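Local coordinates for protein type III secretion T3S chaperone (Chlamydia trachomatis, PDB 3K29) that is probably a YscO-like component or chaperone of the type III secretion apparatus, built as a long helical hairpin that can bind copies of itself, at residues 44-49 with 85-90; 33-38 with 98-103. One frame throughout, in Å; residues are numbered along the deposited sequence.

Interaction 1 of 2, residues 44-49 with 85-90; sequences SERDKV and IQLSEE
Val49, Arg46, Leu87 and Glu90 carry this contact between the two helices of a long antiparallel helical hairpin, predicted to be coiled coil in this part of helix 8-66. Val49 points at helix 85-90. Val49 CG1 lies against the backbone, 3.6 Å from Leu87 N, and also meets CB of Gln86. Val49 CG2 packs 3.8 Å from Glu90 CG, and these two side chains cross at about a right angle. Arg46 and Glu90 slide past each other in opposite directions, with Arg46 CG 3.8 Å from Glu90 CB. Here the stems of charged residues do the work of apolar ones. Leu87 CD1 reaches across to 4.0 Å from Arg46 CG, and Leu87 also touches Lys50 and Tyr53. The helix axes come within 9.1 Å at 165°. The Glu90 chain bends at chi2 (-62°), and its OE2 forms a salt bridge with Lys93. The Arg46 head turns away from helix 85-90, although its NH1 forms a salt bridge with Glu91 OE1. Within its own helix, Arg46 NE forms a salt bridge with Asp47 OD1 at 2.9 Å, from above the carboxylate plane. Lys48 NZ likewise forms a salt bridge with Glu45 OE2 at 3.2 Å.

Interaction 2 of 2, residues 33-38 with 98-103; sequences ELEQEK and KENVLA
Val101 sits between Glu35 and Gln36 and meets each with a different methyl. Val101 CG2, anti to its carbonyl carbon, lies over the backbone of the opposite helix, 3.5 Å from Glu35 O. The same methyl also packs against Glu35 CB. Val101 CG1, anti to the backbone N, faces the amide end of Gln36, 3.8 Å from Gln36 CD. The Gln36 chain folds at chi2 (-84°), which brings its amide nearer to helix 98-103. Its side chain then crosses that of Val101 at about a right angle. The two helices form an antiparallel hairpin, consistent with the coiled coil predicted for helix 8-66 here. Their axes are 8.7 Å apart at closest approach, with 161° between their directions. Leu32 and Leu39 also touch Val101, so the valine is set among residues of helix 8-66 from more than one turn. Glu35 points at helix 98-103 and, bent at chi2, lays its carboxylate beside Asn100. The two side chains cross obliquely, and the carboxylate and amide planes stand 79° apart. Glu35 OE1 lies 3.3 Å from Asn100 CB, a polar atom against a methylene. This oxygen has polar partners in Lys38 and Gln97. Lys38 NZ forms a salt bridge with Glu35 OE1 at 2.8 Å, on the syn lone pair. A bend at chi3 helps bring the ammonium there. Gln97 joins the two groups, since its NE2 bonds Glu35 OE1 and its OE1 accepts from Asn100 ND2.

In the fold
From the N terminus, helix 8-66 passes first through 33-38 and then 44-49. A short turn follows, and helix 70-160 runs back past 85-90 and then 98-103. Interaction 1 closes the inner loop, with 35 residues between its segments. Interaction 2 closes the outer one, with 59, and encloses the first. The loops nest and do not cross, as expected for a helical hairpin. Both contacts tie the same two helices together. Their centres are 18 Å apart and their nearest atoms about 6 Å apart, so they do not touch. Interaction 2 lies nearer the centre of the chain, and interaction 1 nearer the turn.

Interaction 1 of 2, residues 44-49 with 85-90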
loop_
_atom_site.group_PDB
_atom_site.type_symbol
_atom_site.label_atom_id
_atom_site.label_comp_id
_atom_site.label_asym_id
_atom_site.label_seq_id
_atom_site.Cartn_x
_atom_site.Cartn_y
_atom_site.Cartn_z
ATOM N N SER A 44 -25.737 3.248 -2.789
ATOM C CA SER A 44 -26.680 4.362 -2.791
ATOM C C SER A 44 -27.814 4.043 -3.769
ATOM O O SER A 44 -29.021 4.117 -3.442
ATOM C CB SER A 44 -25.956 5.622 -3.197
ATOM O OG SER A 44 -26.865 6.606 -3.610
ATOM N N GLU A 45 -27.423 3.604 -4.958
ATOM C CA GLU A 45 -28.409 3.251 -5.977
ATOM C C GLU A 45 -29.256 2.084 -5.526
ATOM O O GLU A 45 -30.480 2.040 -5.779
ATOM C CB GLU A 45 -27.711 2.974 -7.324
ATOM C CG GLU A 45 -27.204 4.243 -8.009
ATOM C CD GLU A 45 -28.304 5.317 -8.165
ATOM O OE1 GLU A 45 -29.442 4.965 -8.527
ATOM O OE2 GLU A 45 -28.028 6.516 -7.928
ATOM N N ARG A 46 -28.628 1.142 -4.826
ATOM C CA ARG A 46 -29.357 -0.010 -4.284
ATOM C C ARG A 46 -30.368 0.465 -3.209
ATOM O O ARG A 46 -31.518 0.004 -3.171
ATOM C CB ARG A 46 -28.411 -1.030 -3.661
ATOM C CG ARG A 46 -29.087 -2.323 -3.168
ATOM C CD ARG A 46 -29.401 -2.344 -1.646
ATOM N NE ARG A 46 -28.458 -1.556 -0.837
ATOM C CZ ARG A 46 -27.312 -2.021 -0.325
ATOM N NH1 ARG A 46 -26.947 -3.282 -0.519
ATOM N NH2 ARG A 46 -26.516 -1.220 0.388
ATOM N N ASP A 47 -29.924 1.372 -2.343
ATOM C CA ASP A 47 -30.814 1.902 -1.280
ATOM C C ASP A 47 -32.024 2.639 -1.828
ATOM O O ASP A 47 -33.098 2.494 -1.263
ATOM C CB ASP A 47 -30.017 2.794 -0.335
ATOM C CG ASP A 47 -29.037 1.988 0.529
ATOM O OD1 ASP A 47 -29.235 0.764 0.690
ATOM O OD2 ASP A 47 -28.072 2.565 1.055
ATOM N N LYS A 48 -31.907 3.379 -2.937
ATOM C CA LYS A 48 -33.135 3.989 -3.489
ATOM C C LYS A 48 -34.148 2.993 -4.024
ATOM O O LYS A 48 -35.325 3.130 -3.773
ATOM C CB LYS A 48 -32.885 5.107 -4.470
ATOM C CG LYS A 48 -32.095 4.802 -5.656
ATOM C CD LYS A 48 -31.523 6.126 -6.206
ATOM C CE LYS A 48 -30.921 6.975 -5.093
ATOM N NZ LYS A 48 -29.857 7.841 -5.616
ATOM N N VAL A 49 -33.683 1.929 -4.687
ATOM C CA VAL A 49 -34.586 0.827 -5.090
ATOM C C VAL A 49 -35.147 0.119 -3.870
ATOM O O VAL A 49 -36.330 -0.148 -3.825
ATOM C CB VAL A 49 -33.890 -0.199 -6.079
ATOM C CG1 VAL A 49 -34.912 -1.277 -6.534
ATOM C CG2 VAL A 49 -33.482 0.548 -7.316
ATOM N N ILE A 85 -37.331 -7.689 -8.145
ATOM C CA ILE A 85 -36.304 -8.122 -9.102
ATOM C C ILE A 85 -35.350 -6.948 -9.364
ATOM O O ILE A 85 -34.163 -7.147 -9.443
ATOM C CB ILE A 85 -36.964 -8.631 -10.428
ATOM C CG1 ILE A 85 -37.788 -9.890 -10.162
ATOM C CG2 ILE A 85 -35.904 -8.910 -11.581
ATOM C CD1 ILE A 85 -38.723 -10.261 -11.335
ATOM N N GLN A 86 -35.848 -5.728 -9.483
ATOM C CA GLN A 86 -34.914 -4.624 -9.625
ATOM C C GLN A 86 -33.968 -4.586 -8.434
ATOM O O GLN A 86 -32.765 -4.291 -8.603
ATOM C CB GLN A 86 -35.594 -3.271 -9.695
ATOM C CG GLN A 86 -36.648 -3.119 -10.751
ATOM C CD GLN A 86 -37.363 -1.764 -10.624
ATOM O OE1 GLN A 86 -36.697 -0.726 -10.444
ATOM N NE2 GLN A 86 -38.693 -1.764 -10.698
ATOM N N LEU A 87 -34.517 -4.800 -7.227
ATOM C CA LEU A 87 -33.691 -4.805 -6.027
ATOM C C LEU A 87 -32.604 -5.912 -6.078
ATOM O O LEU A 87 -31.434 -5.609 -5.805
ATOM C CB LEU A 87 -34.547 -4.927 -4.738
ATOM C CG LEU A 87 -33.754 -4.975 -3.431
ATOM C CD1 LEU A 87 -32.811 -3.637 -3.357
ATOM C CD2 LEU A 87 -34.731 -5.056 -2.220
ATOM N N SER A 88 -32.962 -7.170 -6.385
ATOM C CA SER A 88 -31.934 -8.224 -6.511
ATOM C C SER A 88 -30.885 -7.832 -7.548
ATOM O O SER A 88 -29.721 -8.154 -7.376
ATOM C CB SER A 88 -32.520 -9.608 -6.846
ATOM O OG SER A 88 -33.290 -9.531 -8.041
ATOM N N GLU A 89 -31.274 -7.125 -8.609
ATOM C CA GLU A 89 -30.275 -6.765 -9.658
ATOM C C GLU A 89 -29.295 -5.714 -9.081
ATOM O O GLU A 89 -28.098 -5.739 -9.353
ATOM C CB GLU A 89 -30.966 -6.256 -10.921
ATOM C CG GLU A 89 -31.693 -7.378 -11.706
ATOM C CD GLU A 89 -32.595 -6.847 -12.824
ATOM O OE1 GLU A 89 -32.829 -5.623 -12.882
ATOM O OE2 GLU A 89 -33.101 -7.650 -13.629
ATOM N N GLU A 90 -29.813 -4.801 -8.251
ATOM C CA GLU A 90 -28.947 -3.812 -7.613
ATOM C C GLU A 90 -28.008 -4.470 -6.613
ATOM O O GLU A 90 -26.853 -4.067 -6.543
ATOM C CB GLU A 90 -29.764 -2.739 -6.869
ATOM C CG GLU A 90 -30.560 -1.858 -7.797
ATOM C CD GLU A 90 -29.693 -1.087 -8.745
ATOM O OE1 GLU A 90 -28.563 -0.725 -8.376
ATOM O OE2 GLU A 90 -30.139 -0.826 -9.874
#

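Interaction 2 of 2, residues 33-38 with 98-103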
loop_
_atom_site.group_PDB
_atom_site.type_symbol
_atom_site.label_atom_id
_atom_site.label_comp_id
_atom_site.label_asym_id
_atom_site.label_seq_id
_atom_site.Cartn_x
_atom_site.Cartn_y
_atom_site.Cartn_z
ATOM N N GLU A 33 -9.357 3.738 -2.726
ATOM C CA GLU A 33 -10.330 4.780 -2.431
ATOM C C GLU A 33 -11.345 4.983 -3.577
ATOM O O GLU A 33 -12.544 5.059 -3.302
ATOM C CB GLU A 33 -9.679 6.097 -1.932
ATOM C CG GLU A 33 -10.682 7.179 -1.401
ATOM C CD GLU A 33 -11.823 6.647 -0.503
ATOM O OE1 GLU A 33 -13.019 6.879 -0.841
ATOM O OE2 GLU A 33 -11.536 6.006 0.540
ATOM N N LEU A 34 -10.877 5.026 -4.831
ATOM C CA LEU A 34 -11.777 5.016 -6.001
ATOM C C LEU A 34 -12.800 3.868 -5.943
ATOM O O LEU A 34 -13.997 4.088 -6.110
ATOM C CB LEU A 34 -10.992 4.918 -7.324
ATOM C CG LEU A 34 -10.583 6.102 -8.203
ATOM C CD1 LEU A 34 -10.051 7.326 -7.438
ATOM C CD2 LEU A 34 -9.554 5.636 -9.251
ATOM N N GLU A 35 -12.337 2.652 -5.693
ATOM C CA GLU A 35 -13.262 1.526 -5.616
ATOM C C GLU A 35 -14.216 1.681 -4.431
ATOM O O GLU A 35 -15.401 1.407 -4.588
ATOM C CB GLU A 35 -12.530 0.171 -5.572
ATOM C CG GLU A 35 -11.650 -0.125 -6.797
ATOM C CD GLU A 35 -12.330 0.118 -8.152
ATOM O OE1 GLU A 35 -13.478 -0.317 -8.396
ATOM O OE2 GLU A 35 -11.670 0.696 -9.033
ATOM N N GLN A 36 -13.716 2.110 -3.272
ATOM C CA GLN A 36 -14.570 2.358 -2.108
ATOM C C GLN A 36 -15.688 3.376 -2.418
ATOM O O GLN A 36 -16.859 3.195 -2.051
ATOM C CB GLN A 36 -13.744 2.818 -0.899
ATOM C CG GLN A 36 -12.850 1.730 -0.311
ATOM C CD GLN A 36 -13.558 0.819 0.673
ATOM O OE1 GLN A 36 -14.786 0.617 0.621
ATOM N NE2 GLN A 36 -12.776 0.250 1.590
ATOM N N GLU A 37 -15.311 4.427 -3.131
ATOM C CA GLU A 37 -16.245 5.433 -3.595
ATOM C C GLU A 37 -17.282 4.840 -4.584
ATOM O O GLU A 37 -18.468 5.185 -4.513
ATOM C CB GLU A 37 -15.458 6.585 -4.232
ATOM C CG GLU A 37 -16.130 7.944 -4.144
ATOM C CD GLU A 37 -17.351 8.052 -5.053
ATOM O OE1 GLU A 37 -17.359 7.353 -6.097
ATOM O OE2 GLU A 37 -18.299 8.826 -4.728
ATOM N N LYS A 38 -16.847 3.965 -5.494
ATOM C CA LYS A 38 -17.783 3.296 -6.428
ATOM C C LYS A 38 -18.683 2.361 -5.674
ATOM O O LYS A 38 -19.843 2.269 -6.016
ATOM C CB LYS A 38 -17.082 2.533 -7.558
ATOM C CG LYS A 38 -16.289 3.412 -8.543
ATOM C CD LYS A 38 -15.220 2.608 -9.333
ATOM C CE LYS A 38 -15.841 1.540 -10.262
ATOM N NZ LYS A 38 -14.821 0.551 -10.739
ATOM N N LYS A 98 -18.041 -4.891 -4.641
ATOM C CA LYS A 98 -17.329 -5.460 -3.504
ATOM C C LYS A 98 -16.112 -6.219 -3.928
ATOM O O LYS A 98 -15.086 -6.134 -3.255
ATOM C CB LYS A 98 -18.236 -6.320 -2.605
ATOM C CG LYS A 98 -19.166 -5.392 -1.804
ATOM C CD LYS A 98 -19.932 -6.028 -0.679
ATOM C CE LYS A 98 -20.668 -4.878 -0.010
ATOM N NZ LYS A 98 -21.171 -5.169 1.364
ATOM N N GLU A 99 -16.223 -6.943 -5.038
ATOM C CA GLU A 99 -15.113 -7.730 -5.547
ATOM C C GLU A 99 -13.941 -6.838 -6.018
ATOM O O GLU A 99 -12.774 -7.181 -5.841
ATOM C CB GLU A 99 -15.553 -8.626 -6.704
ATOM C CG GLU A 99 -16.537 -9.732 -6.391
ATOM C CD GLU A 99 -16.817 -10.564 -7.635
ATOM O OE1 GLU A 99 -16.002 -11.429 -7.980
ATOM O OE2 GLU A 99 -17.835 -10.342 -8.304
ATOM N N ASN A 100 -14.278 -5.710 -6.637
ATOM C CA ASN A 100 -13.302 -4.679 -6.980
ATOM C C ASN A 100 -12.640 -4.094 -5.754
ATOM O O ASN A 100 -11.415 -3.863 -5.764
ATOM C CB ASN A 100 -13.923 -3.563 -7.829
ATOM C CG ASN A 100 -14.331 -4.038 -9.193
ATOM O OD1 ASN A 100 -13.756 -4.973 -9.739
ATOM N ND2 ASN A 100 -15.336 -3.405 -9.756
ATOM N N VAL A 101 -13.424 -3.828 -4.715
ATOM C CA VAL A 101 -12.861 -3.277 -3.483
ATOM C C VAL A 101 -11.861 -4.246 -2.852
ATOM O O VAL A 101 -10.776 -3.853 -2.457
ATOM C CB VAL A 101 -13.923 -2.836 -2.465
ATOM C CG1 VAL A 101 -13.297 -2.582 -1.078
ATOM C CG2 VAL A 101 -14.605 -1.565 -2.953
ATOM N N LEU A 102 -12.240 -5.511 -2.765
ATOM C CA LEU A 102 -11.366 -6.513 -2.195
ATOM C C LEU A 102 -10.058 -6.681 -2.971
ATOM O O LEU A 102 -8.995 -6.752 -2.363
ATOM C CB LEU A 102 -12.104 -7.846 -2.063
ATOM C CG LEU A 102 -11.213 -8.998 -1.624
ATOM C CD1 LEU A 102 -10.857 -8.819 -0.158
ATOM C CD2 LEU A 102 -11.871 -10.317 -1.904
ATOM N N ALA A 103 -10.117 -6.760 -4.297
ATOM C CA ALA A 103 -8.891 -6.853 -5.079
ATOM C C ALA A 103 -7.972 -5.624 -4.855
ATOM O O ALA A 103 -6.765 -5.795 -4.671
ATOM C CB ALA A 103 -9.193 -7.061 -6.554
#